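Local coordinates for hypothetical protein PH1109 (Pyrococcus horikoshii, PDB 2D5A), which is of unknown function but belongs to the CoA-binding domain family, with a Rossmann-like fold that holds coenzyme A in this model, at residues Tyr22-Leu27 / Asp51-Asn56; Ala26-Ser31 / Glu79-Phe84; Lys88-Tyr93 / Arg114-Lys119. All blocks are in the same frame, centred on the assembly; numbering follows the deposited sequence.

Contact 1 of 3, residues Tyr22-Leu27 / Asp51-Asn56. With COA (coenzyme A), chain B.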
loop_
_atom_site.group_PDB
_atom_site.type_symbol
_atom_site.label_atom_id
_atom_site.label_comp_id
_atom_site.label_asym_id
_atom_site.label_seq_id
_atom_site.Cartn_x
_atom_site.Cartn_y
_atom_site.Cartn_z
ATOM N N TYR A 22 2.256 6.428 -9.444
ATOM C CA TYR A 22 1.205 5.406 -9.191
ATOM C C TYR A 22 0.262 5.934 -8.113
ATOM O O TYR A 22 0.536 5.787 -6.906
ATOM C CB TYR A 22 1.899 4.099 -8.763
ATOM C CG TYR A 22 2.670 3.409 -9.880
ATOM C CD1 TYR A 22 2.096 3.242 -11.175
ATOM C CD2 TYR A 22 3.942 2.799 -9.636
ATOM C CE1 TYR A 22 2.720 2.509 -12.181
ATOM C CE2 TYR A 22 4.546 2.057 -10.647
ATOM C CZ TYR A 22 3.965 1.915 -11.917
ATOM O OH TYR A 22 4.591 1.284 -12.965
ATOM N N LYS A 23 -0.838 6.554 -8.507
ATOM C CA LYS A 23 -1.667 7.196 -7.502
ATOM C C LYS A 23 -3.026 6.525 -7.259
ATOM O O LYS A 23 -3.790 7.055 -6.465
ATOM C CB LYS A 23 -1.891 8.643 -7.865
ATOM C CG LYS A 23 -0.367 9.196 -7.859
ATOM C CD LYS A 23 -0.237 10.621 -7.574
ATOM C CE LYS A 23 -0.780 11.029 -6.247
ATOM N NZ LYS A 23 -0.718 12.535 -6.239
ATOM N N LYS A 24 -3.221 5.396 -7.929
ATOM C CA LYS A 24 -4.514 4.572 -7.685
ATOM C C LYS A 24 -4.098 3.584 -6.593
ATOM O O LYS A 24 -3.341 2.585 -6.907
ATOM C CB LYS A 24 -4.875 3.784 -8.966
ATOM C CG LYS A 24 -5.252 4.776 -10.142
ATOM C CD LYS A 24 -6.595 5.412 -9.878
ATOM C CE LYS A 24 -7.204 6.117 -11.163
ATOM N NZ LYS A 24 -8.592 6.655 -10.827
ATOM N N ILE A 25 -4.589 3.832 -5.382
ATOM C CA ILE A 25 -4.111 3.019 -4.222
ATOM C C ILE A 25 -5.247 2.170 -3.667
ATOM O O ILE A 25 -6.371 2.728 -3.494
ATOM C CB ILE A 25 -3.676 3.963 -3.073
ATOM C CG1 ILE A 25 -2.641 5.082 -3.533
ATOM C CG2 ILE A 25 -2.901 3.073 -1.932
ATOM C CD1 ILE A 25 -1.401 4.558 -4.210
ATOM N N ALA A 26 -5.001 0.886 -3.351
ATOM C CA ALA A 26 -6.010 0.063 -2.599
ATOM C C ALA A 26 -5.355 0.058 -1.236
ATOM O O ALA A 26 -4.259 -0.558 -1.095
ATOM C CB ALA A 26 -6.052 -1.319 -3.136
ATOM N N LEU A 27 -6.025 0.640 -0.226
ATOM C CA LEU A 27 -5.415 0.755 1.116
ATOM C C LEU A 27 -6.148 -0.306 1.969
ATOM O O LEU A 27 -7.289 -0.181 2.410
ATOM C CB LEU A 27 -5.589 2.176 1.661
ATOM C CG LEU A 27 -4.710 2.484 2.935
ATOM C CD1 LEU A 27 -4.357 3.960 3.047
ATOM C CD2 LEU A 27 -5.518 2.028 4.251
ATOM N N ASP A 51 -5.750 8.586 -5.295
ATOM C CA ASP A 51 -7.157 8.137 -5.364
ATOM C C ASP A 51 -7.116 6.830 -4.498
ATOM O O ASP A 51 -6.671 5.791 -4.956
ATOM C CB ASP A 51 -7.433 7.828 -6.804
ATOM C CG ASP A 51 -8.925 7.455 -7.068
ATOM O OD1 ASP A 51 -9.160 7.169 -8.243
ATOM O OD2 ASP A 51 -9.690 7.490 -6.099
ATOM N N VAL A 52 -7.691 6.944 -3.304
ATOM C CA VAL A 52 -7.501 5.868 -2.321
ATOM C C VAL A 52 -8.768 5.132 -2.107
ATOM O O VAL A 52 -9.711 5.684 -1.504
ATOM C CB VAL A 52 -7.028 6.392 -0.932
ATOM C CG1 VAL A 52 -6.612 5.116 -0.019
ATOM C CG2 VAL A 52 -5.688 7.295 -1.083
ATOM N N TYR A 53 -8.725 3.854 -2.529
ATOM C CA TYR A 53 -9.909 2.948 -2.335
ATOM C C TYR A 53 -9.640 2.127 -1.061
ATOM O O TYR A 53 -8.737 1.296 -1.063
ATOM C CB TYR A 53 -9.928 2.001 -3.538
ATOM C CG TYR A 53 -10.334 2.726 -4.816
ATOM C CD1 TYR A 53 -11.729 2.742 -5.179
ATOM C CD2 TYR A 53 -9.408 3.307 -5.655
ATOM C CE1 TYR A 53 -12.131 3.348 -6.282
ATOM C CE2 TYR A 53 -9.872 3.894 -6.866
ATOM C CZ TYR A 53 -11.262 3.891 -7.099
ATOM O OH TYR A 53 -11.624 4.529 -8.309
ATOM N N PRO A 54 -10.381 2.392 0.003
ATOM C CA PRO A 54 -10.202 1.595 1.212
ATOM C C PRO A 54 -10.725 0.163 0.977
ATOM O O PRO A 54 -11.728 -0.128 0.317
ATOM C CB PRO A 54 -11.043 2.308 2.279
ATOM C CG PRO A 54 -12.174 2.990 1.474
ATOM C CD PRO A 54 -11.520 3.389 0.118
ATOM N N VAL A 55 -9.979 -0.796 1.535
ATOM C CA VAL A 55 -10.367 -2.224 1.402
ATOM C C VAL A 55 -10.387 -2.818 2.813
ATOM O O VAL A 55 -9.376 -2.863 3.520
ATOM C CB VAL A 55 -9.282 -3.012 0.574
ATOM C CG1 VAL A 55 -9.605 -4.537 0.581
ATOM C CG2 VAL A 55 -9.302 -2.455 -0.875
ATOM N N ASN A 56 -11.562 -3.314 3.240
ATOM C CA ASN A 56 -11.686 -3.890 4.574
ATOM C C ASN A 56 -13.141 -4.466 4.555
ATOM O O ASN A 56 -14.099 -3.687 4.517
ATOM C CB ASN A 56 -11.638 -2.828 5.697
ATOM C CG ASN A 56 -11.644 -3.496 7.070
ATOM O OD1 ASN A 56 -12.109 -4.655 7.193
ATOM N ND2 ASN A 56 -11.062 -2.847 8.100
HETATM N N1A COA B . -8.869 -7.239 5.692
HETATM C C2A COA B . -8.826 -5.925 5.842
HETATM N N3A COA B . -8.722 -5.331 7.031
HETATM C C4A COA B . -8.604 -6.107 8.120
HETATM C C5A COA B . -8.613 -7.497 8.011
HETATM C C6A COA B . -8.771 -8.067 6.757
HETATM N N6A COA B . -8.896 -9.393 6.590
HETATM N N7A COA B . -8.518 -7.978 9.253
HETATM C C8A COA B . -8.450 -6.957 10.107
HETATM N N9A COA B . -8.510 -5.808 9.418
HETATM C C1B COA B . -8.576 -4.449 9.979
HETATM C C2B COA B . -9.484 -4.347 11.209
HETATM O O2B COA B . -10.824 -4.059 10.810
HETATM C C3B COA B . -8.818 -3.210 11.987
HETATM O O3B COA B . -9.526 -1.967 11.929
HETATM P P3B COA B . -10.689 -1.686 13.010
HETATM O O7A COA B . -11.353 -0.322 12.470
HETATM O O8A COA B . -9.999 -1.476 14.428
HETATM O O9A COA B . -11.596 -2.864 12.964
HETATM C C4B COA B . -7.423 -3.078 11.365
HETATM O O4B COA B . -7.271 -4.213 10.508
HETATM C C5B COA B . -6.345 -3.125 12.450
HETATM O O5B COA B . -6.550 -4.281 13.261
HETATM P P1A COA B . -5.316 -5.076 13.957
HETATM O O1A COA B . -4.531 -5.734 12.886
HETATM O O2A COA B . -6.004 -5.907 14.973
HETATM O O3A COA B . -4.590 -3.859 14.714
HETATM P P2A COA B . -3.152 -3.937 15.454
HETATM O O4A COA B . -3.247 -2.916 16.521
HETATM O O5A COA B . -2.864 -5.363 15.735
HETATM O O6A COA B . -2.092 -3.382 14.376
HETATM C CBP COA B . -1.400 -3.273 12.095
HETATM C CCP COA B . -1.566 -4.186 13.314
HETATM C CDP COA B . -2.673 -2.496 11.750
HETATM C CEP COA B . -0.669 -4.006 10.974
HETATM C CAP COA B . -0.426 -2.189 12.596
HETATM O OAP COA B . 0.847 -2.698 13.015
HETATM C C9P COA B . -0.124 -1.072 11.594
HETATM O O9P COA B . -0.971 -0.025 11.619
HETATM N N8P COA B . 0.988 -1.098 10.856
HETATM C C7P COA B . 1.359 -0.002 9.952
HETATM C C6P COA B . 2.108 1.021 10.817
HETATM C C5P COA B . 2.541 2.220 9.973
HETATM O O5P COA B . 3.161 1.956 8.804
HETATM N N4P COA B . 2.231 3.432 10.408
HETATM C C3P COA B . 2.581 4.612 9.607
HETATM C C2P COA B . 3.475 5.467 10.496
HETATM S S1P COA B . 3.848 7.026 9.621
#

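Contact 2 of 3, residues Ala26-Ser31 / Glu79-Phe84. With COA (coenzyme A), chain B.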
loop_
_atom_site.group_PDB
_atom_site.type_symbol
_atom_site.label_atom_id
_atom_site.label_comp_id
_atom_site.label_asym_id
_atom_site.label_seq_id
_atom_site.Cartn_x
_atom_site.Cartn_y
_atom_site.Cartn_z
ATOM N N ALA A 26 -5.001 0.886 -3.351
ATOM C CA ALA A 26 -6.010 0.063 -2.599
ATOM C C ALA A 26 -5.355 0.058 -1.236
ATOM O O ALA A 26 -4.259 -0.558 -1.095
ATOM C CB ALA A 26 -6.052 -1.319 -3.136
ATOM N N LEU A 27 -6.025 0.640 -0.226
ATOM C CA LEU A 27 -5.415 0.755 1.116
ATOM C C LEU A 27 -6.148 -0.306 1.969
ATOM O O LEU A 27 -7.289 -0.181 2.410
ATOM C CB LEU A 27 -5.589 2.176 1.661
ATOM C CG LEU A 27 -4.710 2.484 2.935
ATOM C CD1 LEU A 27 -4.357 3.960 3.047
ATOM C CD2 LEU A 27 -5.518 2.028 4.251
ATOM N N VAL A 28 -5.363 -1.355 2.241
ATOM C CA VAL A 28 -5.986 -2.586 2.874
ATOM C C VAL A 28 -5.835 -2.511 4.368
ATOM O O VAL A 28 -4.728 -2.254 4.887
ATOM C CB VAL A 28 -5.214 -3.868 2.305
ATOM C CG1 VAL A 28 -5.743 -5.119 3.056
ATOM C CG2 VAL A 28 -5.391 -3.992 0.796
ATOM N N GLY A 29 -6.928 -2.720 5.085
ATOM C CA GLY A 29 -6.897 -2.496 6.559
ATOM C C GLY A 29 -7.407 -1.086 6.910
ATOM O O GLY A 29 -7.319 -0.587 8.018
ATOM N N ALA A 30 -8.049 -0.455 5.892
ATOM C CA ALA A 30 -8.608 0.880 6.167
ATOM C C ALA A 30 -9.556 0.842 7.372
ATOM O O ALA A 30 -10.301 -0.111 7.530
ATOM C CB ALA A 30 -9.432 1.332 4.940
ATOM N N SER A 31 -9.615 1.948 8.114
ATOM C CA SER A 31 -10.429 1.971 9.343
ATOM C C SER A 31 -10.919 3.422 9.559
ATOM O O SER A 31 -10.175 4.397 9.250
ATOM C CB SER A 31 -9.527 1.652 10.556
ATOM O OG SER A 31 -10.267 1.872 11.768
ATOM N N GLU A 79 -2.963 0.509 -8.839
ATOM C CA GLU A 79 -1.503 0.504 -9.123
ATOM C C GLU A 79 -0.706 0.039 -7.860
ATOM O O GLU A 79 0.286 -0.643 -8.008
ATOM C CB GLU A 79 -1.057 1.947 -9.472
ATOM C CG GLU A 79 -1.546 2.255 -10.864
ATOM C CD GLU A 79 -1.723 3.758 -11.165
ATOM O OE1 GLU A 79 -1.741 4.634 -10.267
ATOM O OE2 GLU A 79 -1.785 4.072 -12.403
ATOM N N VAL A 80 -1.111 0.500 -6.688
ATOM C CA VAL A 80 -0.395 0.151 -5.473
ATOM C C VAL A 80 -1.323 -0.469 -4.452
ATOM O O VAL A 80 -2.384 0.089 -4.244
ATOM C CB VAL A 80 0.175 1.387 -4.806
ATOM C CG1 VAL A 80 0.971 1.004 -3.515
ATOM C CG2 VAL A 80 1.153 2.165 -5.772
ATOM N N VAL A 81 -0.966 -1.639 -3.891
ATOM C CA VAL A 81 -1.737 -2.156 -2.740
ATOM C C VAL A 81 -0.951 -1.800 -1.534
ATOM O O VAL A 81 0.176 -2.360 -1.394
ATOM C CB VAL A 81 -1.964 -3.655 -2.941
ATOM C CG1 VAL A 81 -2.707 -4.188 -1.704
ATOM C CG2 VAL A 81 -2.889 -3.894 -4.256
ATOM N N ASP A 82 -1.478 -0.938 -0.649
ATOM C CA ASP A 82 -0.726 -0.351 0.520
ATOM C C ASP A 82 -1.324 -1.128 1.702
ATOM O O ASP A 82 -2.501 -1.003 1.982
ATOM C CB ASP A 82 -1.037 1.139 0.531
ATOM C CG ASP A 82 -0.395 1.872 1.607
ATOM O OD1 ASP A 82 0.735 1.351 2.047
ATOM O OD2 ASP A 82 -0.818 2.935 2.059
ATOM N N LEU A 83 -0.474 -1.929 2.375
ATOM C CA LEU A 83 -0.983 -2.917 3.362
ATOM C C LEU A 83 -0.907 -2.458 4.787
ATOM O O LEU A 83 0.167 -2.052 5.221
ATOM C CB LEU A 83 -0.154 -4.214 3.218
ATOM C CG LEU A 83 -0.270 -4.898 1.855
ATOM C CD1 LEU A 83 0.930 -5.926 1.708
ATOM C CD2 LEU A 83 -1.676 -5.632 1.683
ATOM N N PHE A 84 -2.067 -2.390 5.475
ATOM C CA PHE A 84 -2.135 -2.053 6.913
ATOM C C PHE A 84 -2.850 -3.250 7.634
ATOM O O PHE A 84 -3.795 -3.058 8.424
ATOM C CB PHE A 84 -2.971 -0.800 7.146
ATOM C CG PHE A 84 -2.236 0.485 6.799
ATOM C CD1 PHE A 84 -1.576 1.196 7.812
ATOM C CD2 PHE A 84 -2.243 0.961 5.506
ATOM C CE1 PHE A 84 -0.913 2.436 7.534
ATOM C CE2 PHE A 84 -1.615 2.185 5.214
ATOM C CZ PHE A 84 -0.966 2.921 6.191
HETATM N N1A COA B . -8.869 -7.239 5.692
HETATM C C2A COA B . -8.826 -5.925 5.842
HETATM N N3A COA B . -8.722 -5.331 7.031
HETATM C C4A COA B . -8.604 -6.107 8.120
HETATM C C5A COA B . -8.613 -7.497 8.011
HETATM C C6A COA B . -8.771 -8.067 6.757
HETATM N N6A COA B . -8.896 -9.393 6.590
HETATM N N7A COA B . -8.518 -7.978 9.253
HETATM C C8A COA B . -8.450 -6.957 10.107
HETATM N N9A COA B . -8.510 -5.808 9.418
HETATM C C1B COA B . -8.576 -4.449 9.979
HETATM C C2B COA B . -9.484 -4.347 11.209
HETATM O O2B COA B . -10.824 -4.059 10.810
HETATM C C3B COA B . -8.818 -3.210 11.987
HETATM O O3B COA B . -9.526 -1.967 11.929
HETATM P P3B COA B . -10.689 -1.686 13.010
HETATM O O7A COA B . -11.353 -0.322 12.470
HETATM O O8A COA B . -9.999 -1.476 14.428
HETATM O O9A COA B . -11.596 -2.864 12.964
HETATM C C4B COA B . -7.423 -3.078 11.365
HETATM O O4B COA B . -7.271 -4.213 10.508
HETATM C C5B COA B . -6.345 -3.125 12.450
HETATM O O5B COA B . -6.550 -4.281 13.261
HETATM P P1A COA B . -5.316 -5.076 13.957
HETATM O O1A COA B . -4.531 -5.734 12.886
HETATM O O2A COA B . -6.004 -5.907 14.973
HETATM O O3A COA B . -4.590 -3.859 14.714
HETATM P P2A COA B . -3.152 -3.937 15.454
HETATM O O4A COA B . -3.247 -2.916 16.521
HETATM O O5A COA B . -2.864 -5.363 15.735
HETATM O O6A COA B . -2.092 -3.382 14.376
HETATM C CBP COA B . -1.400 -3.273 12.095
HETATM C CCP COA B . -1.566 -4.186 13.314
HETATM C CDP COA B . -2.673 -2.496 11.750
HETATM C CEP COA B . -0.669 -4.006 10.974
HETATM C CAP COA B . -0.426 -2.189 12.596
HETATM O OAP COA B . 0.847 -2.698 13.015
HETATM C C9P COA B . -0.124 -1.072 11.594
HETATM O O9P COA B . -0.971 -0.025 11.619
HETATM N N8P COA B . 0.988 -1.098 10.856
HETATM C C7P COA B . 1.359 -0.002 9.952
HETATM C C6P COA B . 2.108 1.021 10.817
HETATM C C5P COA B . 2.541 2.220 9.973
HETATM O O5P COA B . 3.161 1.956 8.804
HETATM N N4P COA B . 2.231 3.432 10.408
HETATM C C3P COA B . 2.581 4.612 9.607
HETATM C C2P COA B . 3.475 5.467 10.496
HETATM S S1P COA B . 3.848 7.026 9.621
HETATM O O HOH W 1 -5.233 -1.195 9.810
#

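Contact 3 of 3, residues Lys88-Tyr93 / Arg114-Lys119. With COA (coenzyme A), chain B.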
loop_
_atom_site.group_PDB
_atom_site.type_symbol
_atom_site.label_atom_id
_atom_site.label_comp_id
_atom_site.label_asym_id
_atom_site.label_seq_id
_atom_site.Cartn_x
_atom_site.Cartn_y
_atom_site.Cartn_z
ATOM N N LYS A 88 0.318 -12.328 8.328
ATOM C CA LYS A 88 -0.310 -13.467 7.663
ATOM C C LYS A 88 -1.506 -13.133 6.795
ATOM O O LYS A 88 -1.825 -13.854 5.839
ATOM C CB LYS A 88 -0.721 -14.581 8.659
ATOM C CG LYS A 88 0.569 -15.378 9.161
ATOM C CD LYS A 88 0.183 -16.840 9.648
ATOM C CE LYS A 88 0.471 -18.018 8.547
ATOM N NZ LYS A 88 0.197 -19.563 8.965
ATOM N N LEU A 89 -2.056 -11.939 7.049
ATOM C CA LEU A 89 -3.207 -11.500 6.188
ATOM C C LEU A 89 -2.685 -10.996 4.860
ATOM O O LEU A 89 -3.392 -11.009 3.809
ATOM C CB LEU A 89 -3.947 -10.348 6.866
ATOM C CG LEU A 89 -5.017 -10.872 7.856
ATOM C CD1 LEU A 89 -4.320 -11.533 9.047
ATOM C CD2 LEU A 89 -5.765 -9.705 8.420
ATOM N N THR A 90 -1.410 -10.607 4.835
ATOM C CA THR A 90 -0.967 -10.036 3.556
ATOM C C THR A 90 -0.827 -11.005 2.407
ATOM O O THR A 90 -0.780 -10.575 1.246
ATOM C CB THR A 90 0.399 -9.247 3.663
ATOM O OG1 THR A 90 1.417 -10.218 4.008
ATOM C CG2 THR A 90 0.348 -8.164 4.719
ATOM N N MET A 91 -0.748 -12.316 2.656
ATOM C CA MET A 91 -0.539 -13.208 1.520
ATOM C C MET A 91 -1.742 -13.172 0.611
ATOM O O MET A 91 -1.666 -13.137 -0.642
ATOM C CB MET A 91 -0.293 -14.636 2.043
ATOM C CG MET A 91 -0.514 -15.709 0.973
ATOM S SD MET A 91 0.714 -15.425 -0.319
ATOM C CE MET A 91 2.200 -15.537 0.749
ATOM N N GLU A 92 -2.897 -13.154 1.236
ATOM C CA GLU A 92 -4.148 -13.104 0.476
ATOM C C GLU A 92 -4.264 -11.837 -0.353
ATOM O O GLU A 92 -4.685 -11.888 -1.494
ATOM C CB GLU A 92 -5.266 -13.140 1.435
ATOM C CG GLU A 92 -5.342 -14.515 1.985
ATOM C CD GLU A 92 -5.618 -15.554 0.884
ATOM O OE1 GLU A 92 -6.311 -15.226 -0.158
ATOM O OE2 GLU A 92 -5.181 -16.713 1.094
ATOM N N TYR A 93 -3.881 -10.736 0.246
ATOM C CA TYR A 93 -3.995 -9.430 -0.416
ATOM C C TYR A 93 -2.977 -9.284 -1.533
ATOM O O TYR A 93 -3.251 -8.621 -2.548
ATOM C CB TYR A 93 -3.947 -8.256 0.621
ATOM C CG TYR A 93 -5.292 -8.167 1.297
ATOM C CD1 TYR A 93 -5.461 -8.536 2.644
ATOM C CD2 TYR A 93 -6.417 -7.771 0.572
ATOM C CE1 TYR A 93 -6.711 -8.502 3.292
ATOM C CE2 TYR A 93 -7.680 -7.751 1.168
ATOM C CZ TYR A 93 -7.835 -8.082 2.477
ATOM O OH TYR A 93 -9.023 -8.008 3.138
ATOM N N ARG A 114 7.382 -12.720 4.399
ATOM C CA ARG A 114 8.282 -13.233 3.340
ATOM C C ARG A 114 7.666 -13.987 2.196
ATOM O O ARG A 114 7.998 -13.761 1.036
ATOM C CB ARG A 114 9.330 -14.107 4.008
ATOM C CG ARG A 114 10.429 -13.338 4.525
ATOM C CD ARG A 114 11.301 -14.383 5.116
ATOM N NE ARG A 114 10.462 -15.177 6.006
ATOM C CZ ARG A 114 10.861 -16.266 6.630
ATOM N NH1 ARG A 114 10.015 -16.909 7.430
ATOM N NH2 ARG A 114 12.105 -16.700 6.426
ATOM N N GLU A 115 6.805 -14.915 2.537
ATOM C CA GLU A 115 6.081 -15.698 1.580
ATOM C C GLU A 115 5.265 -14.707 0.658
ATOM O O GLU A 115 5.280 -14.810 -0.584
ATOM C CB GLU A 115 5.123 -16.580 2.377
ATOM C CG GLU A 115 4.370 -17.648 1.605
ATOM C CD GLU A 115 5.269 -18.472 0.659
ATOM O OE1 GLU A 115 6.488 -18.691 0.989
ATOM O OE2 GLU A 115 4.742 -18.898 -0.404
ATOM N N ALA A 116 4.524 -13.781 1.275
ATOM C CA ALA A 116 3.717 -12.869 0.405
ATOM C C ALA A 116 4.683 -12.126 -0.559
ATOM O O ALA A 116 4.381 -11.931 -1.758
ATOM C CB ALA A 116 2.911 -11.839 1.308
ATOM N N SER A 117 5.796 -11.627 0.002
ATOM C CA SER A 117 6.809 -10.917 -0.776
ATOM C C SER A 117 7.283 -11.769 -1.976
ATOM O O SER A 117 7.476 -11.250 -3.089
ATOM C CB SER A 117 8.000 -10.589 0.103
ATOM O OG SER A 117 8.886 -9.728 -0.556
ATOM N N LYS A 118 7.445 -13.065 -1.754
ATOM C CA LYS A 118 7.878 -13.993 -2.814
ATOM C C LYS A 118 6.845 -14.138 -3.947
ATOM O O LYS A 118 7.214 -14.101 -5.116
ATOM C CB LYS A 118 8.138 -15.393 -2.217
ATOM C CG LYS A 118 8.785 -16.416 -3.169
ATOM C CD LYS A 118 8.665 -17.797 -2.446
ATOM C CE LYS A 118 9.262 -19.028 -3.149
ATOM N NZ LYS A 118 8.590 -20.284 -2.567
ATOM N N LYS A 119 5.567 -14.337 -3.618
ATOM C CA LYS A 119 4.612 -14.439 -4.672
ATOM C C LYS A 119 4.630 -13.105 -5.454
ATOM O O LYS A 119 4.540 -13.140 -6.681
ATOM C CB LYS A 119 3.194 -14.750 -4.151
ATOM C CG LYS A 119 2.994 -16.066 -3.390
ATOM C CD LYS A 119 3.291 -17.325 -4.218
ATOM C CE LYS A 119 3.812 -18.484 -3.308
ATOM N NZ LYS A 119 4.536 -19.544 -4.106
HETATM N N1A COA B . -8.869 -7.239 5.692
HETATM C C2A COA B . -8.826 -5.925 5.842
HETATM N N3A COA B . -8.722 -5.331 7.031
HETATM C C4A COA B . -8.604 -6.107 8.120
HETATM C C5A COA B . -8.613 -7.497 8.011
HETATM C C6A COA B . -8.771 -8.067 6.757
HETATM N N6A COA B . -8.896 -9.393 6.590
HETATM N N7A COA B . -8.518 -7.978 9.253
HETATM C C8A COA B . -8.450 -6.957 10.107
HETATM N N9A COA B . -8.510 -5.808 9.418
HETATM C C1B COA B . -8.576 -4.449 9.979
HETATM C C2B COA B . -9.484 -4.347 11.209
HETATM O O2B COA B . -10.824 -4.059 10.810
HETATM C C3B COA B . -8.818 -3.210 11.987
HETATM O O3B COA B . -9.526 -1.967 11.929
HETATM P P3B COA B . -10.689 -1.686 13.010
HETATM O O7A COA B . -11.353 -0.322 12.470
HETATM O O8A COA B . -9.999 -1.476 14.428
HETATM O O9A COA B . -11.596 -2.864 12.964
HETATM C C4B COA B . -7.423 -3.078 11.365
HETATM O O4B COA B . -7.271 -4.213 10.508
HETATM C C5B COA B . -6.345 -3.125 12.450
HETATM O O5B COA B . -6.550 -4.281 13.261
HETATM P P1A COA B . -5.316 -5.076 13.957
HETATM O O1A COA B . -4.531 -5.734 12.886
HETATM O O2A COA B . -6.004 -5.907 14.973
HETATM O O3A COA B . -4.590 -3.859 14.714
HETATM P P2A COA B . -3.152 -3.937 15.454
HETATM O O4A COA B . -3.247 -2.916 16.521
HETATM O O5A COA B . -2.864 -5.363 15.735
HETATM O O6A COA B . -2.092 -3.382 14.376
HETATM C CBP COA B . -1.400 -3.273 12.095
HETATM C CCP COA B . -1.566 -4.186 13.314
HETATM C CDP COA B . -2.673 -2.496 11.750
HETATM C CEP COA B . -0.669 -4.006 10.974
HETATM C CAP COA B . -0.426 -2.189 12.596
HETATM O OAP COA B . 0.847 -2.698 13.015
HETATM C C9P COA B . -0.124 -1.072 11.594
HETATM O O9P COA B . -0.971 -0.025 11.619
HETATM N N8P COA B . 0.988 -1.098 10.856
HETATM C C7P COA B . 1.359 -0.002 9.952
HETATM C C6P COA B . 2.108 1.021 10.817
HETATM C C5P COA B . 2.541 2.220 9.973
HETATM O O5P COA B . 3.161 1.956 8.804
HETATM N N4P COA B . 2.231 3.432 10.408
HETATM C C3P COA B . 2.581 4.612 9.607
HETATM C C2P COA B . 3.475 5.467 10.496
HETATM S S1P COA B . 3.848 7.026 9.621
#

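Contact 1 of 3, residues Tyr22-Leu27 / Asp51-Asn56
Strands 24-27 and 51-55 run parallel, their axes 4.6 Å apart at closest approach and 20° from each other, and a ladder of five backbone hydrogen bonds joins K23-L27 to D51-V55. They are the two strands of the beta-alpha-beta unit completed by helix 37-47, in the Rossmann-like sheet of this CoA-binding domain. In the middle of the ladder N of Y53 reaches O of I25 at 2.8 Å, and the ladder ends with V55 N bonded to L27 O.

K24, D51, A26 and Y53 project from one face of the sheet. K24 folds over at chi2 (-72°), which brings NZ to D51 OD1 at 2.7 Å in a salt bridge. That ammonium has a second carboxylate in D76, while D51 OD2 pairs with R65, making a small charged network at this end of the strands. The hydroxyl of Y53 also bonds to D76, and the ring keeps an edge against O of I25.

I25, V52, L27 and P54 line the other face, where helix 37-47 covers L27, V52 and P54. L27 and V52 meet tightly, CB to CG1 at 3.5 Å. Just past the strand, N56 turns to coenzyme A, its ND2 donating to the ribose O2B at 3.0 Å along a nearly linear N-H...O path of 177°.

Contact 2 of 3, residues Ala26-Ser31 / Glu79-Phe84
The F84 ring meets L27 on one flank and coenzyme A on another, both obliquely, while O of V28 sits at its edge near the ring plane. L27 CD2 approaches F84 CD2 to 3.7 Å, and the pantetheine carbon C7P comes within 3.8 Å of F84 CD1. This is where the parallel strands 26-28 and 80-83 of the Rossmann-like sheet end and the chain opens toward the ligand. A chi1 of -77° turns the F84 ring away from its own carbonyl, to the L27 side of the sheet.

Four backbone hydrogen bonds run from A26 N-V80 O to F84 N-V28 O; this last is the most bent, with an N-H...O angle of 146°. On the face bearing A26 and V28, CG2 of V28 meets V81 CG1 at 3.7 Å, and L83 lies alongside V28, pointing the same way. Helix 90-100 covers this face through Y93 and A97. On the opposite face D82 lies beside L27; its carboxylate bonds through OD1 to Q108, and OD2 rests near L27 CD1.

Beyond the strands, G29 is the third residue of a type II turn from L27 to A30, where its phi of 95° is expected. O of F84 leaves no room for a side chain here; G29 CA lies 3.4 Å from N3A of the adenine. One water donates to both O of G29 and O of F84, tying the two strand ends together. S31 OG donates a short hydrogen bond of 2.5 Å to the 3'-phosphate oxygen O7A.

Contact 3 of 3, residues Lys88-Tyr93 / Arg114-Lys119
M91 lies across the start of helix 114-122, and A116 is the residue it meets most closely: their CA atoms are 4.4 Å apart. The tight part is here. A bend at chi2 (63°) brings SD of M91 to helix 114-122, and A116 CB packs against T90 OG1 at 3.5 Å. The hydroxyl bonds to O of P87; against A116 it makes only a van der Waals contact. F107 of strand 104-107 backs both T90 and A116.

Toward solvent the contact thins out. M91 SD touches the aliphatic part of K119, 3.9 Å from its CG, while the lysine chain leads away; its NZ makes a long ion pair with E115 OE2, within its own helix. On the far side of helix 90-100, Y93 OH donates to the adenine N1A at 2.7 Å. No hydrogen bond or salt bridge crosses between 88-93 and 114-119, consistent with a join made here mainly by van der Waals fit.

Contacts 1 and 2 are neighbours in one parallel sheet, their centres about 6 Å apart, and share A26 and L27: strand 24-28 lies between strands 51-55 and 80-83. Contact 3 lies farther out, its centre about 18 Å from that of contact 1 and about 14 Å from that of contact 2, between helices 90-100 and 114-122. Along the chain it opens after the other two have closed, helix 90-100 following strand 80-83. Y93 bridges the layers, packing on V28, V55 and L83. All three contacts include segments touching coenzyme A, whose site thus gathers the strand ends and the beginning of helix 90-100.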